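Local atomic coordinates of T CELL surface glycoprotein CD4 (Rattus norvegicus, PDB entry 1CID), a protein that serves as a T-cell surface co-receptor thought to engage MHC class II molecules, represented here by its two membrane-proximal immunoglobulin-like domains. Residues A[10-15]-A[73-78]; A[82-87]-A[104-109]; A[130-135]-A[162-167]. One frame throughout, in Å; residues are numbered along the deposited sequence.

Interaction 1. Residues A[10-15]-A[73-78]; sequences GESAEF and TLQIPQ
Residues Ala13 to Phe15 run antiparallel to Leu74 to Ile76, the axes of strands 13-15 and 73-76 lying 4.7 Å apart at an angle of 163°. In the immunoglobulin fold of this domain they are neighbouring strands B and E, with strand 65-66 on the far side of 73-76. Ala13 with Ile76 and Phe15 with Leu74 are hydrogen-bonded pairs; Glu14 with Gln75 is the non-hydrogen-bonded pair between them. Ala13 N gives its hydrogen to Ile76 O (3.0 Å) and Phe15 N to Leu74 O (2.9 Å), whereas the return bonds from Ile76 N and Leu74 N are weak. Side chains alternate across the sheet. Ala13, Phe15, Leu74 and Ile76 turn to the buried side, the interior of the sandwich, where Ala13, Phe15 and Ile76 reach strand 97-110 of the opposite sheet. Phe15 CG stands beside its own backbone N (chi1 -54°), and the ring runs side by side with Leu74, whose CD1 approaches CD1 and CG obliquely. Ile76 CG2 reaches the same ring from its edge, in plane, 3.9 Å from Phe15 CE1. Glu14 and Gln75 share the outer face, pointing the same way. Glu14 OE1 lies 3.1 Å from Gln75 NE2, with carboxylate and amide planes turned 48° apart. Beyond the paired strands, where the chain passes into loop, one more bond continues the join: Ser12 OG, held beside its backbone N, donates to Pro77 O at 2.9 Å from above the carbonyl plane.

Interaction 2. Residues A[82-87]-A[104-109]; sequences QFAGSG and LVVMKV
Leu104 faces Phe83, Ala84 and Gly85 where the F-G hairpin of the immunoglobulin fold, strands 85-92 and 97-110, meets the loop that leads into it. Two backbone bonds join the antiparallel chains: Leu104 N to Gly85 O (3.0 Å) and Gly85 N to Leu104 O (3.2 Å), the second more bent at the hydrogen. From there the leucine side chain can be followed inward. Its CB leaves the strand on the inner face, 4.0 Å from Gly85 O. CG is anti to the backbone N (chi1 168°), and at this fork the two methyls part. CD2 turns to the loop residues, lying 3.6 Å from Phe83 O and 3.8 Å from Ala84 CA. Across the sandwich CD2 also meets Ile76 of strand 73-76, while CD1 packs on Ala13 of strand 13-16. The two methyls thus touch the loop before strand 85-92 and the opposite sheet. Phe83 O accepts a hydrogen bond from Trp32 NE1 and so has a polar partner as well as the methyl. The Phe83 ring leads away from the contact, and Gln82 CG sits above one of its faces, offset toward the rim. Val106, two residues along from Leu104 on the same side of the strand, continues the apolar surface. Val105 and Met107 turn the other way and pack on the next domain, to which strand 97-110 runs directly. Val106 CG1 is anti to the backbone N while CG2 stands beside it, and that CG2 methyl is the branch which meets Ala84 CB, at 4.0 Å.

Interaction 3. Residues A[130-135]-A[162-167]; sequences RLILKQ and LLSEGE
Arg130 and Ile132 pair with Ser164 and Leu162 through four backbone hydrogen bonds, two for each antiparallel pair. Arg130 N gives its hydrogen to Ser164 O (2.8 Å), and Ser164 N returns one to Arg130 O (3.1 Å). In the second pair Ile132 N bonds to Leu162 O (2.9 Å) and Leu162 N to Ile132 O (2.7 Å). This is the C-F strand pair at the middle of the C'-C-F-G sheet in a C2-set immunoglobulin domain, flanked by strands 140-144 and 168-176. The strand axes diverge from strict antiparallel, standing at 141°. The non-hydrogen-bonded pair between, Leu131 with Leu163, turns to the buried face of the sheet, where Leu131 packs on Cys119 and Cys161 of the intradomain disulfide and on Ile149 of the opposing sheet. On the other face, Arg130, Ile132 and Leu162 are partly exposed and cover Ser164, which is buried. Ile132 CG2 is anti to its backbone N and meets Leu162 CG at 4.2 Å, the two side chains crossing obliquely. Arg130 CG sits between its own N and carbonyl carbon (chi1 35°), next to Ser164 OG; further out the chain bends, and NH2 donates to Ser143 O, adding a side-chain bond to the backbone pairing with strand 140-144. Ser164 OG has carbon from two residues of the neighbouring strand beside it: Arg130 CG and Ile132 CD1, the latter also 4.0 Å from Ser164 CB.

In the fold
Interactions 1 and 2 belong to one domain and touch, so the B-E pair of one sheet and the F-G hairpin of the other close on a common apolar interior. Interaction 2 is the more buried, its contacts backbone bonds and methyl groups; interaction 1 has a similar inner face but an outer one that carries Glu14 and Gln75. Interaction 3 lies in the next domain, with no touch to interaction 1, yet Met107 CE of interaction 2 reaches Leu131, Leu162 and Leu163. Strand 97-110 therefore serves both domains. Interaction 3 is partly buried: its regular backbone bonds join strands whose inner face lies against the disulfide and whose outer face is partly exposed.

Interaction 1. Residues A[10-15]-A[73-78]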
loop_
_atom_site.group_PDB
_atom_site.type_symbol
_atom_site.label_atom_id
_atom_site.label_comp_id
_atom_site.label_asym_id
_atom_site.label_seq_id
_atom_site.Cartn_x
_atom_site.Cartn_y
_atom_site.Cartn_z
ATOM N N GLY A 10 -4.059 -3.336 8.674
ATOM C CA GLY A 10 -5.162 -2.783 9.453
ATOM C C GLY A 10 -5.091 -1.280 9.239
ATOM O O GLY A 10 -6.005 -0.557 9.730
ATOM N N GLU A 11 -4.118 -0.730 8.544
ATOM C CA GLU A 11 -4.174 0.763 8.394
ATOM C C GLU A 11 -4.836 1.193 7.116
ATOM O O GLU A 11 -5.108 0.391 6.230
ATOM C CB GLU A 11 -2.683 1.025 8.544
ATOM C CG GLU A 11 -2.035 1.824 9.629
ATOM C CD GLU A 11 -0.662 2.404 9.311
ATOM O OE1 GLU A 11 0.174 1.447 9.303
ATOM O OE2 GLU A 11 -0.204 3.553 9.103
ATOM N N SER A 12 -5.110 2.396 6.732
ATOM C CA SER A 12 -5.686 2.975 5.559
ATOM C C SER A 12 -4.637 3.412 4.588
ATOM O O SER A 12 -3.773 4.115 5.085
ATOM C CB SER A 12 -6.445 4.275 5.952
ATOM O OG SER A 12 -7.647 3.706 6.544
ATOM N N ALA A 13 -4.576 3.195 3.313
ATOM C CA ALA A 13 -3.636 3.707 2.339
ATOM C C ALA A 13 -4.410 4.842 1.697
ATOM O O ALA A 13 -5.559 4.604 1.352
ATOM C CB ALA A 13 -3.355 2.694 1.259
ATOM N N GLU A 14 -3.906 6.011 1.544
ATOM C CA GLU A 14 -4.715 7.020 0.825
ATOM C C GLU A 14 -3.817 7.624 -0.252
ATOM O O GLU A 14 -2.792 8.235 0.171
ATOM C CB GLU A 14 -5.200 8.295 1.488
ATOM C CG GLU A 14 -5.530 8.010 2.978
ATOM C CD GLU A 14 -6.497 9.125 3.387
ATOM O OE1 GLU A 14 -7.647 9.075 2.908
ATOM O OE2 GLU A 14 -5.859 9.913 4.144
ATOM N N PHE A 15 -4.199 7.494 -1.499
ATOM C CA PHE A 15 -3.376 8.099 -2.592
ATOM C C PHE A 15 -3.919 9.481 -2.903
ATOM O O PHE A 15 -5.109 9.625 -2.609
ATOM C CB PHE A 15 -3.324 7.124 -3.745
ATOM C CG PHE A 15 -2.853 5.733 -3.470
ATOM C CD1 PHE A 15 -3.708 4.753 -3.038
ATOM C CD2 PHE A 15 -1.507 5.411 -3.615
ATOM C CE1 PHE A 15 -3.325 3.449 -2.766
ATOM C CE2 PHE A 15 -1.016 4.130 -3.369
ATOM C CZ PHE A 15 -1.978 3.159 -2.941
ATOM N N THR A 73 -9.039 11.742 -4.089
ATOM C CA THR A 73 -8.119 10.942 -3.290
ATOM C C THR A 73 -8.844 9.611 -3.355
ATOM O O THR A 73 -10.077 9.622 -3.332
ATOM C CB THR A 73 -7.899 11.664 -1.955
ATOM O OG1 THR A 73 -9.013 11.165 -1.166
ATOM C CG2 THR A 73 -7.958 13.182 -2.030
ATOM N N LEU A 74 -8.104 8.551 -3.498
ATOM C CA LEU A 74 -8.661 7.197 -3.541
ATOM C C LEU A 74 -8.135 6.646 -2.234
ATOM O O LEU A 74 -7.010 6.887 -1.836
ATOM C CB LEU A 74 -8.227 6.608 -4.836
ATOM C CG LEU A 74 -7.939 5.144 -5.074
ATOM C CD1 LEU A 74 -6.505 4.897 -4.595
ATOM C CD2 LEU A 74 -8.988 4.243 -4.419
ATOM N N GLN A 75 -8.918 5.901 -1.517
ATOM C CA GLN A 75 -8.364 5.460 -0.177
ATOM C C GLN A 75 -8.597 4.010 -0.047
ATOM O O GLN A 75 -9.816 3.856 -0.149
ATOM C CB GLN A 75 -9.117 6.547 0.560
ATOM C CG GLN A 75 -10.010 6.568 1.722
ATOM C CD GLN A 75 -9.380 5.781 2.869
ATOM O OE1 GLN A 75 -9.179 4.565 2.746
ATOM N NE2 GLN A 75 -9.033 6.459 3.959
ATOM N N ILE A 76 -7.723 3.054 0.065
ATOM C CA ILE A 76 -8.115 1.611 0.267
ATOM C C ILE A 76 -8.216 1.606 1.779
ATOM O O ILE A 76 -7.266 2.119 2.374
ATOM C CB ILE A 76 -7.314 0.592 -0.543
ATOM C CG1 ILE A 76 -6.750 -0.507 0.372
ATOM C CG2 ILE A 76 -6.190 1.074 -1.517
ATOM C CD1 ILE A 76 -6.151 -1.688 -0.482
ATOM N N PRO A 77 -9.282 1.191 2.460
ATOM C CA PRO A 77 -9.416 1.446 3.900
ATOM C C PRO A 77 -9.051 0.637 5.121
ATOM O O PRO A 77 -9.115 1.183 6.296
ATOM C CB PRO A 77 -10.942 1.876 3.883
ATOM C CG PRO A 77 -11.588 0.999 2.869
ATOM C CD PRO A 77 -10.506 0.596 1.857
ATOM N N GLN A 78 -8.659 -0.608 4.930
ATOM C CA GLN A 78 -8.314 -1.386 6.177
ATOM C C GLN A 78 -7.552 -2.454 5.431
ATOM O O GLN A 78 -8.111 -3.458 5.116
ATOM C CB GLN A 78 -9.465 -1.608 7.039
ATOM C CG GLN A 78 -9.992 -2.635 7.916
ATOM C CD GLN A 78 -10.371 -4.085 7.742
ATOM O OE1 GLN A 78 -11.131 -4.666 6.896
ATOM N NE2 GLN A 78 -9.847 -4.942 8.708
#

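Interaction 2. Residues A[82-87]-A[104-109]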
loop_
_atom_site.group_PDB
_atom_site.type_symbol
_atom_site.label_atom_id
_atom_site.label_comp_id
_atom_site.label_asym_id
_atom_site.label_seq_id
_atom_site.Cartn_x
_atom_site.Cartn_y
_atom_site.Cartn_z
ATOM N N GLN A 82 -3.137 -9.189 1.672
ATOM C CA GLN A 82 -3.857 -9.752 0.504
ATOM C C GLN A 82 -4.224 -8.695 -0.524
ATOM O O GLN A 82 -4.441 -9.221 -1.637
ATOM C CB GLN A 82 -5.014 -10.632 0.960
ATOM C CG GLN A 82 -6.148 -9.986 1.693
ATOM C CD GLN A 82 -7.294 -10.965 1.776
ATOM O OE1 GLN A 82 -7.529 -11.652 2.788
ATOM N NE2 GLN A 82 -7.968 -10.974 0.613
ATOM N N PHE A 83 -4.278 -7.417 -0.241
ATOM C CA PHE A 83 -4.605 -6.397 -1.221
ATOM C C PHE A 83 -3.332 -5.720 -1.748
ATOM O O PHE A 83 -3.484 -4.795 -2.567
ATOM C CB PHE A 83 -5.596 -5.309 -0.785
ATOM C CG PHE A 83 -6.829 -5.771 -0.096
ATOM C CD1 PHE A 83 -7.649 -6.774 -0.625
ATOM C CD2 PHE A 83 -7.208 -5.197 1.124
ATOM C CE1 PHE A 83 -8.783 -7.263 0.027
ATOM C CE2 PHE A 83 -8.352 -5.661 1.787
ATOM C CZ PHE A 83 -9.146 -6.666 1.245
ATOM N N ALA A 84 -2.168 -6.084 -1.328
ATOM C CA ALA A 84 -0.993 -5.374 -1.824
ATOM C C ALA A 84 -0.760 -5.881 -3.245
ATOM O O ALA A 84 -0.947 -7.093 -3.355
ATOM C CB ALA A 84 0.164 -5.753 -0.952
ATOM N N GLY A 85 -0.334 -5.019 -4.088
ATOM C CA GLY A 85 -0.021 -5.215 -5.497
ATOM C C GLY A 85 -0.030 -3.763 -6.045
ATOM O O GLY A 85 0.293 -2.892 -5.231
ATOM N N SER A 86 -0.391 -3.498 -7.286
ATOM C CA SER A 86 -0.498 -2.113 -7.788
ATOM C C SER A 86 -1.538 -2.024 -8.919
ATOM O O SER A 86 -2.060 -3.100 -9.279
ATOM C CB SER A 86 0.783 -1.535 -8.347
ATOM O OG SER A 86 1.149 -2.690 -9.124
ATOM N N GLY A 87 -1.799 -0.817 -9.346
ATOM C CA GLY A 87 -2.830 -0.647 -10.370
ATOM C C GLY A 87 -2.698 0.657 -11.077
ATOM O O GLY A 87 -1.905 1.420 -10.526
ATOM N N LEU A 104 0.913 -0.496 -3.484
ATOM C CA LEU A 104 0.709 -0.667 -2.071
ATOM C C LEU A 104 1.503 -1.870 -1.577
ATOM O O LEU A 104 1.100 -2.931 -2.060
ATOM C CB LEU A 104 -0.764 -0.848 -1.903
ATOM C CG LEU A 104 -1.094 -1.345 -0.491
ATOM C CD1 LEU A 104 -1.172 -0.102 0.386
ATOM C CD2 LEU A 104 -2.424 -2.052 -0.559
ATOM N N VAL A 105 2.471 -1.441 -0.691
ATOM C CA VAL A 105 3.253 -2.548 -0.059
ATOM C C VAL A 105 2.795 -2.553 1.437
ATOM O O VAL A 105 2.807 -1.424 1.925
ATOM C CB VAL A 105 4.741 -2.700 -0.210
ATOM C CG1 VAL A 105 5.392 -1.771 -1.247
ATOM C CG2 VAL A 105 5.597 -2.594 1.036
ATOM N N VAL A 106 2.443 -3.714 1.980
ATOM C CA VAL A 106 1.962 -4.125 3.274
ATOM C C VAL A 106 2.869 -5.054 4.120
ATOM O O VAL A 106 3.310 -6.111 3.726
ATOM C CB VAL A 106 0.603 -4.851 3.239
ATOM C CG1 VAL A 106 0.047 -5.162 4.617
ATOM C CG2 VAL A 106 -0.368 -3.949 2.556
ATOM N N MET A 107 3.029 -4.655 5.376
ATOM C CA MET A 107 3.833 -5.312 6.402
ATOM C C MET A 107 2.951 -5.923 7.489
ATOM O O MET A 107 2.003 -5.228 7.902
ATOM C CB MET A 107 4.690 -4.298 7.162
ATOM C CG MET A 107 5.683 -4.874 8.127
ATOM S SD MET A 107 6.976 -3.806 8.720
ATOM C CE MET A 107 8.218 -3.556 7.519
ATOM N N LYS A 108 3.366 -7.097 7.873
ATOM C CA LYS A 108 2.648 -7.796 8.974
ATOM C C LYS A 108 3.621 -8.422 10.008
ATOM O O LYS A 108 4.328 -9.409 9.671
ATOM C CB LYS A 108 1.712 -8.903 8.511
ATOM C CG LYS A 108 0.814 -9.535 9.679
ATOM C CD LYS A 108 0.162 -10.843 9.401
ATOM C CE LYS A 108 -0.630 -11.552 10.454
ATOM N NZ LYS A 108 -1.810 -10.890 11.143
ATOM N N VAL A 109 3.610 -7.856 11.225
ATOM C CA VAL A 109 4.481 -8.302 12.320
ATOM C C VAL A 109 3.612 -9.138 13.286
ATOM O O VAL A 109 2.634 -8.511 13.699
ATOM C CB VAL A 109 5.140 -7.271 13.238
ATOM C CG1 VAL A 109 6.242 -7.787 14.192
ATOM C CG2 VAL A 109 5.792 -6.121 12.508
#

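Interaction 3. Residues A[130-135]-A[162-167]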
loop_
_atom_site.group_PDB
_atom_site.type_symbol
_atom_site.label_atom_id
_atom_site.label_comp_id
_atom_site.label_asym_id
_atom_site.label_seq_id
_atom_site.Cartn_x
_atom_site.Cartn_y
_atom_site.Cartn_z
ATOM N N ARG A 130 15.582 -4.628 2.087
ATOM C CA ARG A 130 15.779 -5.741 3.036
ATOM C C ARG A 130 14.881 -5.515 4.231
ATOM O O ARG A 130 14.512 -4.352 4.352
ATOM C CB ARG A 130 17.219 -5.929 3.389
ATOM C CG ARG A 130 17.945 -4.602 3.450
ATOM C CD ARG A 130 19.399 -4.739 3.031
ATOM N NE ARG A 130 20.008 -5.830 3.733
ATOM C CZ ARG A 130 20.821 -6.797 3.426
ATOM N NH1 ARG A 130 21.265 -6.777 2.195
ATOM N NH2 ARG A 130 21.238 -7.841 4.184
ATOM N N LEU A 131 14.607 -6.570 4.914
ATOM C CA LEU A 131 13.760 -6.549 6.098
ATOM C C LEU A 131 14.690 -6.739 7.324
ATOM O O LEU A 131 15.709 -7.461 7.287
ATOM C CB LEU A 131 12.794 -7.688 5.945
ATOM C CG LEU A 131 11.324 -7.612 5.558
ATOM C CD1 LEU A 131 10.663 -8.938 5.902
ATOM C CD2 LEU A 131 10.634 -6.437 6.222
ATOM N N ILE A 132 14.278 -6.039 8.348
ATOM C CA ILE A 132 15.061 -5.952 9.563
ATOM C C ILE A 132 14.190 -6.052 10.788
ATOM O O ILE A 132 13.246 -5.270 10.909
ATOM C CB ILE A 132 15.729 -4.529 9.429
ATOM C CG1 ILE A 132 16.683 -4.441 8.198
ATOM C CG2 ILE A 132 16.464 -4.045 10.687
ATOM C CD1 ILE A 132 16.698 -2.893 7.858
ATOM N N LEU A 133 14.544 -6.933 11.678
ATOM C CA LEU A 133 13.904 -7.154 12.985
ATOM C C LEU A 133 14.996 -6.690 13.968
ATOM O O LEU A 133 16.116 -7.159 13.896
ATOM C CB LEU A 133 13.413 -8.580 13.133
ATOM C CG LEU A 133 11.933 -8.878 12.970
ATOM C CD1 LEU A 133 11.722 -10.319 13.133
ATOM C CD2 LEU A 133 11.108 -8.105 13.982
ATOM N N LYS A 134 14.812 -5.717 14.791
ATOM C CA LYS A 134 15.578 -5.029 15.761
ATOM C C LYS A 134 14.824 -4.949 17.097
ATOM O O LYS A 134 13.602 -5.143 17.160
ATOM C CB LYS A 134 15.514 -3.568 15.463
ATOM C CG LYS A 134 16.712 -2.833 14.920
ATOM C CD LYS A 134 16.265 -1.548 15.608
ATOM C CE LYS A 134 16.662 -0.415 14.790
ATOM N NZ LYS A 134 17.983 -0.296 14.097
ATOM N N GLN A 135 15.593 -4.607 18.124
ATOM C CA GLN A 135 14.929 -4.488 19.463
ATOM C C GLN A 135 14.539 -3.020 19.492
ATOM O O GLN A 135 15.381 -2.303 18.922
ATOM C CB GLN A 135 15.810 -4.911 20.613
ATOM C CG GLN A 135 15.180 -5.992 21.474
ATOM C CD GLN A 135 16.241 -6.900 22.011
ATOM O OE1 GLN A 135 17.338 -6.990 21.435
ATOM N NE2 GLN A 135 15.849 -7.518 23.114
ATOM N N LEU A 162 11.568 -3.242 10.197
ATOM C CA LEU A 162 11.671 -2.148 9.200
ATOM C C LEU A 162 11.931 -2.702 7.812
ATOM O O LEU A 162 12.561 -3.754 7.777
ATOM C CB LEU A 162 12.795 -1.306 9.575
ATOM C CG LEU A 162 13.584 -1.018 10.784
ATOM C CD1 LEU A 162 14.571 0.079 10.320
ATOM C CD2 LEU A 162 12.791 -0.305 11.836
ATOM N N LEU A 163 11.493 -1.940 6.845
ATOM C CA LEU A 163 11.638 -2.136 5.384
ATOM C C LEU A 163 12.528 -0.930 4.945
ATOM O O LEU A 163 12.143 0.249 5.150
ATOM C CB LEU A 163 10.434 -2.137 4.515
ATOM C CG LEU A 163 10.029 -2.491 3.116
ATOM C CD1 LEU A 163 10.011 -1.278 2.241
ATOM C CD2 LEU A 163 10.961 -3.492 2.436
ATOM N N SER A 164 13.630 -1.373 4.396
ATOM C CA SER A 164 14.558 -0.339 3.954
ATOM C C SER A 164 15.053 -0.693 2.566
ATOM O O SER A 164 15.192 -1.874 2.241
ATOM C CB SER A 164 15.710 -0.267 4.940
ATOM O OG SER A 164 16.535 -1.423 4.886
ATOM N N GLU A 165 15.275 0.370 1.816
ATOM C CA GLU A 165 15.907 0.414 0.477
ATOM C C GLU A 165 17.034 1.488 0.643
ATOM O O GLU A 165 16.802 2.628 1.103
ATOM C CB GLU A 165 15.096 0.615 -0.738
ATOM C CG GLU A 165 15.849 1.100 -2.000
ATOM C CD GLU A 165 15.250 2.485 -2.166
ATOM O OE1 GLU A 165 15.643 3.275 -1.275
ATOM O OE2 GLU A 165 14.418 2.811 -3.002
ATOM N N GLY A 166 18.224 0.934 0.382
ATOM C CA GLY A 166 19.442 1.717 0.589
ATOM C C GLY A 166 19.526 2.110 2.067
ATOM O O GLY A 166 19.438 1.190 2.917
ATOM N N GLU A 167 19.733 3.390 2.337
ATOM C CA GLU A 167 19.796 3.850 3.741
ATOM C C GLU A 167 18.412 4.428 4.083
ATOM O O GLU A 167 18.173 5.023 5.150
ATOM C CB GLU A 167 20.810 4.905 4.120
ATOM C CG GLU A 167 21.539 5.947 3.313
ATOM C CD GLU A 167 22.505 5.527 2.220
ATOM O OE1 GLU A 167 22.127 4.990 1.158
ATOM O OE2 GLU A 167 23.726 5.767 2.474
#